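Predicted component of a thermophile-specific DNA repair system, contains a RAMP domain (Methanopyrus kandleri, PDB 4N0L) binds CRISPR RNA as the RAMP-domain subunit Csm3 of type III-A antiviral defence and, like its family, may act as an endonuclease. Local coordinates at residues I39-P42 with V43-Y46. Residues are numbered along the deposited sequence; the frame is centred on the assembly and turned at random.
Sequences IRDP and VSGY
Asp41 sits inside a tight hairpin turn and holds it shut with its carboxylate. Asp41 OD1 accepts from Ser44 OG at 2.7 Å and, weakly, from Ser44 N; Asp41 OD2 accepts from Val43 N at 3.0 Å. Both OG of Ser44 and N of Val43 approach from above the carboxylate plane, the latter by 66°. With CG of Asp41 anti to the backbone N (chi1 178°), the acid folds back over the residues that follow it, making an Asx turn to Val43 N. Ser44 OG also accepts a weak bond from Tyr46 N, so one hydroxyl ties the acid to the returning chain. The backbone adds two bonds: Gly45 N to Asp41 O at 2.7 Å, bent to 136°, and Asp41 N to Tyr46 O at 3.0 Å. Gly45, with its positive phi, brings the chain round to Tyr46.

The outer side is looser. Pro42 and Val43 form the exposed bend, and Arg40 curls back alongside the turn, bent at chi2 and chi3, so that Arg40 NH1 donates a hydrogen bond to Gly45 O at 3.1 Å, the oxygen lying at the guanidinium edge near its plane.

Away from the zinc site, the turn joins strands 39-40 and 47-48 of a small antiparallel hairpin in this RAMP protein. Tyr48 touches Asp41 from the second strand, Val197 and His199 bond to the turn's backbone, and Tyr46 rests on Val184 and Phe188 of helix 181-191.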
loop_
_atom_site.group_PDB
_atom_site.type_symbol
_atom_site.label_atom_id
_atom_site.label_comp_id
_atom_site.label_asym_id
_atom_site.label_seq_id
_atom_site.Cartn_x
_atom_site.Cartn_y
_atom_site.Cartn_z
ATOM N N ILE A 39 -6.375 14.636 7.868
ATOM C CA ILE A 39 -7.674 15.258 8.103
ATOM C C ILE A 39 -8.107 15.142 9.559
ATOM O O ILE A 39 -7.523 14.386 10.334
ATOM C CB ILE A 39 -8.768 14.636 7.206
ATOM C CG1 ILE A 39 -8.933 13.147 7.517
ATOM C CG2 ILE A 39 -8.435 14.830 5.734
ATOM C CD1 ILE A 39 -10.140 12.517 6.849
ATOM N N ARG A 40 -9.132 15.906 9.921
ATOM C CA ARG A 40 -9.665 15.897 11.277
ATOM C C ARG A 40 -10.594 14.709 11.499
ATOM O O ARG A 40 -11.456 14.418 10.668
ATOM C CB ARG A 40 -10.414 17.200 11.565
ATOM C CG ARG A 40 -10.780 17.403 13.025
ATOM C CD ARG A 40 -9.586 17.829 13.857
ATOM N NE ARG A 40 -9.255 19.237 13.661
ATOM C CZ ARG A 40 -8.493 19.946 14.487
ATOM N NH1 ARG A 40 -7.985 19.385 15.577
ATOM N NH2 ARG A 40 -8.245 21.223 14.229
ATOM N N ASP A 41 -10.410 14.024 12.622
ATOM C CA ASP A 41 -11.281 12.918 12.993
ATOM C C ASP A 41 -12.477 13.450 13.774
ATOM O O ASP A 41 -12.311 14.026 14.849
ATOM C CB ASP A 41 -10.522 11.882 13.822
ATOM C CG ASP A 41 -11.405 10.738 14.284
ATOM O OD1 ASP A 41 -10.964 9.962 15.157
ATOM O OD2 ASP A 41 -12.546 10.626 13.789
ATOM N N PRO A 42 -13.688 13.272 13.227
ATOM C CA PRO A 42 -14.922 13.731 13.876
ATOM C C PRO A 42 -15.097 13.155 15.281
ATOM O O PRO A 42 -15.589 13.846 16.174
ATOM C CB PRO A 42 -16.018 13.217 12.941
ATOM C CG PRO A 42 -15.356 13.114 11.609
ATOM C CD PRO A 42 -13.946 12.688 11.900
ATOM N N VAL A 43 -14.688 11.903 15.464
ATOM C CA VAL A 43 -14.858 11.212 16.738
ATOM C C VAL A 43 -13.894 11.716 17.811
ATOM O O VAL A 43 -14.319 12.247 18.837
ATOM C CB VAL A 43 -14.671 9.692 16.575
ATOM C CG1 VAL A 43 -14.712 9.003 17.931
ATOM C CG2 VAL A 43 -15.736 9.125 15.653
ATOM N N SER A 44 -12.598 11.544 17.568
ATOM C CA SER A 44 -11.576 11.896 18.549
ATOM C C SER A 44 -11.289 13.392 18.578
ATOM O O SER A 44 -10.932 13.942 19.621
ATOM C CB SER A 44 -10.280 11.131 18.268
ATOM O OG SER A 44 -9.748 11.483 17.003
ATOM N N GLY A 45 -11.433 14.048 17.432
ATOM C CA GLY A 45 -11.162 15.471 17.343
ATOM C C GLY A 45 -9.723 15.772 16.974
ATOM O O GLY A 45 -9.326 16.932 16.871
ATOM N N TYR A 46 -8.936 14.720 16.783
ATOM C CA TYR A 46 -7.527 14.865 16.439
ATOM C C TYR A 46 -7.283 14.522 14.974
ATOM O O TYR A 46 -8.038 13.753 14.383
ATOM C CB TYR A 46 -6.669 13.980 17.346
ATOM C CG TYR A 46 -6.528 14.512 18.752
ATOM C CD1 TYR A 46 -5.736 15.623 19.016
ATOM C CD2 TYR A 46 -7.191 13.912 19.813
ATOM C CE1 TYR A 46 -5.603 16.117 20.301
ATOM C CE2 TYR A 46 -7.067 14.400 21.102
ATOM C CZ TYR A 46 -6.271 15.502 21.338
ATOM O OH TYR A 46 -6.143 15.991 22.618
#